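Local coordinates for protein FLUORESCENT IN BLUE LIGHT, chloroplastic (Arabidopsis thaliana, PDB 4YVO) that acts as a negative regulator of tetrapyrrole and chlorophyll biosynthesis in chloroplasts, probably by repressing glutamyl-tRNA reductase, which its TPR domain binds, at residues A[58-63]-A[73-78]; A[77-82]-A[93-98]. One frame throughout, in Å; residues are numbered along the deposited sequence. Where two conformers were deposited one is given.

Both contacts sit at the amino-terminal end of this all-helical TPR domain and share helix 68-84. Contact 1 joins helix 48-64 to helix 68-84, the two helices of the first repeat. Contact 2 comes next along the chain and joins helix 68-84 to helix 88-104, which opens the second repeat. Their centres are about 8 Å apart, and I77 and A78 belong to both. They also touch directly, since F75 of contact 1 packs on G97 and L98 of contact 2. One packs a repeat internally and the other packs it on the next, so together they carry the antiparallel stacking through the first three helices of the domain that mediates binding to glutamyl-tRNA reductase.

Contact 1 of 2, residues A[58-63]-A[73-78]; sequences TGKTFL and TEFKIA
T58 and E74 open the contact between the two antiparallel helices of the first tetratricopeptide repeat, whose short segments 58-63 and 73-78 run 8.6 Å apart at 156°. T58 OG1 gives a very short hydrogen bond of 2.5 Å to E74 OE1. The hydroxyl lies between the backbone N and carbonyl carbon of T58 (chi1 57°), which turns it to the facing helix, and the glutamate chain, bent at chi2, brings its carboxylate across to meet it. E74 OE1 also forms a salt bridge with K55, so the charge of this buried acid has a partner one turn before T58. G59 holds one of the small positions of the TPR consensus, and here the backbones come closest, with its CA 5.0 Å from the CA of E74. That same CA sits over one face of the F75 ring, off-centre toward the rim, in a CH-pi contact 4.0 Å from the ring centroid. A CB on G59 would clash with F75 CE1, so this ring position depends on the missing side chain. At K60 the backbone N is 3.4 Å from F75 CZ, while K60 CG lies at the ring edge, in its plane. F62 presents its own ring edge to E74, F62 CD2 lying 3.7 Å from E74 CG, with the ring nearly perpendicular to the carboxylate. With an alanine in place of E74, the T58 hydroxyl and K55 would probably lose their shared acceptor and the F62 edge its neighbouring methylene. In one of its two conformers, L63 sets CG at the F75 ring edge, in its plane, and CD1 3.9 Å from F75 CE2; its carbonyl O accepts a hydrogen bond from R104 NH1 of helix 88-104.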
loop_
_atom_site.group_PDB
_atom_site.type_symbol
_atom_site.label_atom_id
_atom_site.label_comp_id
_atom_site.label_asym_id
_atom_site.label_seq_id
_atom_site.Cartn_x
_atom_site.Cartn_y
_atom_site.Cartn_z
ATOM N N THR A 58 -8.343 -11.085 -5.856
ATOM C CA THR A 58 -9.624 -10.992 -5.163
ATOM C C THR A 58 -9.675 -9.759 -4.253
ATOM O O THR A 58 -10.711 -9.105 -4.148
ATOM C CB THR A 58 -9.977 -12.289 -4.397
ATOM O OG1 THR A 58 -8.937 -12.599 -3.462
ATOM C CG2 THR A 58 -10.130 -13.445 -5.369
ATOM N N GLY A 59 -8.556 -9.437 -3.612
ATOM C CA GLY A 59 -8.459 -8.205 -2.846
ATOM C C GLY A 59 -8.760 -6.978 -3.694
ATOM O O GLY A 59 -9.538 -6.104 -3.291
ATOM N N LYS A 60 -8.157 -6.906 -4.876
ATOM C CA LYS A 60 -8.389 -5.775 -5.771
ATOM C C LYS A 60 -9.852 -5.681 -6.199
ATOM O O LYS A 60 -10.406 -4.584 -6.298
ATOM C CB LYS A 60 -7.467 -5.845 -6.994
ATOM C CG LYS A 60 -6.004 -5.604 -6.654
ATOM C CD LYS A 60 -5.091 -5.949 -7.828
ATOM C CE LYS A 60 -4.920 -4.776 -8.776
ATOM N NZ LYS A 60 -3.856 -3.841 -8.320
ATOM N N THR A 61 -10.480 -6.829 -6.444
ATOM C CA THR A 61 -11.888 -6.853 -6.836
ATOM C C THR A 61 -12.781 -6.347 -5.702
ATOM O O THR A 61 -13.673 -5.525 -5.926
ATOM C CB THR A 61 -12.319 -8.261 -7.283
ATOM O OG1 THR A 61 -11.563 -8.637 -8.442
ATOM C CG2 THR A 61 -13.805 -8.284 -7.625
ATOM N N PHE A 62 -12.537 -6.815 -4.482
ATOM C CA PHE A 62 -13.293 -6.315 -3.335
ATOM C C PHE A 62 -13.145 -4.793 -3.213
ATOM O O PHE A 62 -14.118 -4.091 -2.952
ATOM C CB PHE A 62 -12.833 -6.989 -2.038
ATOM C CG PHE A 62 -13.406 -8.364 -1.822
ATOM C CD1 PHE A 62 -14.768 -8.599 -1.940
ATOM C CD2 PHE A 62 -12.574 -9.424 -1.486
ATOM C CE1 PHE A 62 -15.290 -9.875 -1.729
ATOM C CE2 PHE A 62 -13.087 -10.698 -1.278
ATOM C CZ PHE A 62 -14.446 -10.921 -1.397
ATOM N N LEU A 63 -11.926 -4.290 -3.402
ATOM C CA LEU A 63 -11.678 -2.849 -3.354
ATOM C C LEU A 63 -12.492 -2.108 -4.399
ATOM O O LEU A 63 -13.141 -1.100 -4.096
ATOM C CB LEU A 63 -10.195 -2.534 -3.564
ATOM C CG LEU A 63 -9.299 -2.362 -2.340
ATOM C CD1 LEU A 63 -7.990 -1.734 -2.785
ATOM C CD2 LEU A 63 -9.974 -1.508 -1.278
ATOM N N THR A 73 -8.923 -8.522 4.323
ATOM C CA THR A 73 -8.692 -9.931 4.619
ATOM C C THR A 73 -7.853 -10.607 3.542
ATOM O O THR A 73 -6.915 -11.349 3.852
ATOM C CB THR A 73 -10.027 -10.673 4.766
ATOM O OG1 THR A 73 -10.777 -10.076 5.826
ATOM C CG2 THR A 73 -9.810 -12.150 5.083
ATOM N N GLU A 74 -8.184 -10.345 2.280
ATOM C CA GLU A 74 -7.449 -10.936 1.173
ATOM C C GLU A 74 -6.010 -10.444 1.131
ATOM O O GLU A 74 -5.077 -11.233 0.987
ATOM C CB GLU A 74 -8.143 -10.639 -0.158
ATOM C CG GLU A 74 -9.571 -11.168 -0.260
ATOM C CD GLU A 74 -9.647 -12.679 -0.154
ATOM O OE1 GLU A 74 -9.587 -13.354 -1.201
ATOM O OE2 GLU A 74 -9.764 -13.203 0.973
ATOM N N PHE A 75 -5.832 -9.132 1.240
ATOM C CA PHE A 75 -4.499 -8.544 1.153
ATOM C C PHE A 75 -3.616 -8.952 2.342
ATOM O O PHE A 75 -2.392 -9.057 2.211
ATOM C CB PHE A 75 -4.573 -7.016 1.057
ATOM C CG PHE A 75 -5.053 -6.501 -0.274
ATOM C CD1 PHE A 75 -4.392 -6.842 -1.444
ATOM C CD2 PHE A 75 -6.136 -5.634 -0.348
ATOM C CE1 PHE A 75 -4.814 -6.343 -2.664
ATOM C CE2 PHE A 75 -6.560 -5.133 -1.570
ATOM C CZ PHE A 75 -5.900 -5.488 -2.729
ATOM N N LYS A 76 -4.235 -9.175 3.500
ATOM C CA LYS A 76 -3.488 -9.590 4.687
ATOM C C LYS A 76 -2.924 -10.997 4.480
ATOM O O LYS A 76 -1.791 -11.276 4.861
ATOM C CB LYS A 76 -4.374 -9.535 5.938
ATOM C CG LYS A 76 -3.618 -9.571 7.262
ATOM C CD LYS A 76 -2.836 -8.268 7.477
ATOM C CE LYS A 76 -2.347 -8.088 8.925
ATOM N NZ LYS A 76 -3.433 -7.824 9.949
ATOM N N ILE A 77 -3.713 -11.878 3.869
ATOM C CA ILE A 77 -3.218 -13.202 3.483
ATOM C C ILE A 77 -2.101 -13.081 2.450
ATOM O O ILE A 77 -1.069 -13.750 2.556
ATOM C CB ILE A 77 -4.352 -14.101 2.939
ATOM C CG1 ILE A 77 -5.371 -14.378 4.045
ATOM C CG2 ILE A 77 -3.798 -15.417 2.376
ATOM C CD1 ILE A 77 -6.632 -15.056 3.557
ATOM N N ALA A 78 -2.299 -12.215 1.461
ATOM C CA ALA A 78 -1.287 -12.009 0.437
ATOM C C ALA A 78 0.022 -11.540 1.074
ATOM O O ALA A 78 1.100 -11.992 0.696
ATOM C CB ALA A 78 -1.773 -11.004 -0.602
#

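Contact 2 of 2, residues A[77-82]-A[93-98]; sequences IALELA and KAARGL
L79 and A94 meet where the backbones of the two helices come closest, CA to CA 5.1 Å, and everything that joins segments 77-82 and 93-98 is apolar packing, with no hydrogen bond between them. The tightest of it is methyl against backbone: A94 CB presses on the main chain of helix 68-84, 3.5 Å from L79 N and almost as near to its CA. Small side chains let the helices approach this closely, their segment axes 8.5 Å apart. Methyl-to-methyl contact continues on the same methyl, which A78 CB meets at 3.8 Å; A78 also touches L52 and L56 of helix 48-64, so this alanine is wedged between both flanking helices. The remaining contacts are made by the L79 side chain. Its CG stands anti to the backbone N (chi1 -172°), which sends the two delta carbons across to different partners on helix 88-104. CD1 lies beside A94 CB and reaches the backbone N of A95 at 4.1 Å, with the methyl of that alanine just beyond. CD2 instead meets L98 CD1 at 3.8 Å, the two leucine side chains crossing at about a right angle, and L98 CD1 also lies near L79 CB. All five touching residues are buried. Y114 and M117 of helix 108-125 close over L79, while L98 is further lined by Y72 and F75 of helix 68-84. Antiparallel at 157°, this is the joint between consecutive tetratricopeptide repeats, in which the second helix of one repeat packs on the first helix of the next and, with the following helix laid over the seam, builds up the stacked helical array of a TPR domain.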
loop_
_atom_site.group_PDB
_atom_site.type_symbol
_atom_site.label_atom_id
_atom_site.label_comp_id
_atom_site.label_asym_id
_atom_site.label_seq_id
_atom_site.Cartn_x
_atom_site.Cartn_y
_atom_site.Cartn_z
ATOM N N ILE A 77 -3.713 -11.878 3.869
ATOM C CA ILE A 77 -3.218 -13.202 3.483
ATOM C C ILE A 77 -2.101 -13.081 2.450
ATOM O O ILE A 77 -1.069 -13.750 2.556
ATOM C CB ILE A 77 -4.352 -14.101 2.939
ATOM C CG1 ILE A 77 -5.371 -14.378 4.045
ATOM C CG2 ILE A 77 -3.798 -15.417 2.376
ATOM C CD1 ILE A 77 -6.632 -15.056 3.557
ATOM N N ALA A 78 -2.299 -12.215 1.461
ATOM C CA ALA A 78 -1.287 -12.009 0.437
ATOM C C ALA A 78 0.022 -11.540 1.074
ATOM O O ALA A 78 1.100 -11.992 0.696
ATOM C CB ALA A 78 -1.773 -11.004 -0.602
ATOM N N LEU A 79 -0.078 -10.651 2.057
ATOM C CA LEU A 79 1.112 -10.139 2.739
ATOM C C LEU A 79 1.862 -11.258 3.451
ATOM O O LEU A 79 3.087 -11.359 3.349
ATOM C CB LEU A 79 0.737 -9.058 3.755
ATOM C CG LEU A 79 1.926 -8.326 4.384
ATOM C CD1 LEU A 79 2.534 -7.356 3.380
ATOM C CD2 LEU A 79 1.504 -7.596 5.649
ATOM N N GLU A 80 1.124 -12.097 4.175
ATOM C CA GLU A 80 1.728 -13.201 4.913
ATOM C C GLU A 80 2.403 -14.184 3.947
ATOM O O GLU A 80 3.528 -14.626 4.191
ATOM C CB GLU A 80 0.686 -13.896 5.813
ATOM C CG GLU A 80 1.274 -14.868 6.851
ATOM C CD GLU A 80 0.288 -15.266 7.957
ATOM O OE1 GLU A 80 -0.373 -14.376 8.543
ATOM O OE2 GLU A 80 0.191 -16.478 8.262
ATOM N N LEU A 81 1.722 -14.508 2.850
ATOM C CA LEU A 81 2.265 -15.440 1.862
ATOM C C LEU A 81 3.495 -14.871 1.161
ATOM O O LEU A 81 4.478 -15.587 0.934
ATOM C CB LEU A 81 1.200 -15.820 0.830
ATOM C CG LEU A 81 0.018 -16.647 1.340
ATOM C CD1 LEU A 81 -0.941 -16.920 0.204
ATOM C CD2 LEU A 81 0.491 -17.957 1.965
ATOM N N ALA A 82 3.439 -13.591 0.813
ATOM C CA ALA A 82 4.557 -12.938 0.145
ATOM C C ALA A 82 5.780 -12.910 1.054
ATOM O O ALA A 82 6.910 -13.084 0.600
ATOM C CB ALA A 82 4.177 -11.521 -0.293
ATOM N N LYS A 93 2.824 -5.080 -3.179
ATOM C CA LYS A 93 1.469 -5.019 -3.726
ATOM C C LYS A 93 0.440 -5.288 -2.621
ATOM O O LYS A 93 -0.614 -4.640 -2.557
ATOM C CB LYS A 93 1.293 -6.018 -4.874
ATOM C CG LYS A 93 2.197 -5.765 -6.080
ATOM C CD LYS A 93 1.931 -6.778 -7.190
ATOM C CE LYS A 93 2.987 -6.690 -8.281
ATOM N NZ LYS A 93 2.909 -7.837 -9.232
ATOM N N ALA A 94 0.744 -6.244 -1.754
ATOM C CA ALA A 94 -0.153 -6.558 -0.648
ATOM C C ALA A 94 -0.234 -5.383 0.329
ATOM O O ALA A 94 -1.321 -5.024 0.788
ATOM C CB ALA A 94 0.294 -7.839 0.065
ATOM N N ALA A 95 0.914 -4.780 0.628
ATOM C CA ALA A 95 0.952 -3.647 1.545
ATOM C C ALA A 95 0.161 -2.461 0.993
ATOM O O ALA A 95 -0.567 -1.804 1.736
ATOM C CB ALA A 95 2.390 -3.244 1.849
ATOM N N ARG A 96 0.301 -2.184 -0.298
ATOM C CA ARG A 96 -0.482 -1.127 -0.925
ATOM C C ARG A 96 -1.977 -1.420 -0.820
ATOM O O ARG A 96 -2.778 -0.526 -0.537
ATOM C CB ARG A 96 -0.094 -0.966 -2.388
ATOM C CG ARG A 96 -1.035 -0.044 -3.162
ATOM C CD ARG A 96 -0.545 0.204 -4.575
ATOM N NE ARG A 96 -0.298 -1.050 -5.274
ATOM C CZ ARG A 96 0.588 -1.199 -6.253
ATOM N NH1 ARG A 96 1.316 -0.165 -6.654
ATOM N NH2 ARG A 96 0.747 -2.382 -6.825
ATOM N N GLY A 97 -2.358 -2.669 -1.067
ATOM C CA GLY A 97 -3.754 -3.066 -0.971
ATOM C C GLY A 97 -4.288 -2.873 0.439
ATOM O O GLY A 97 -5.408 -2.391 0.624
ATOM N N LEU A 98 -3.496 -3.254 1.433
ATOM C CA LEU A 98 -3.877 -3.035 2.829
ATOM C C LEU A 98 -4.063 -1.543 3.121
ATOM O O LEU A 98 -5.066 -1.140 3.719
ATOM C CB LEU A 98 -2.839 -3.642 3.774
ATOM C CG LEU A 98 -2.862 -5.172 3.801
ATOM C CD1 LEU A 98 -1.595 -5.752 4.418
ATOM C CD2 LEU A 98 -4.098 -5.670 4.539
#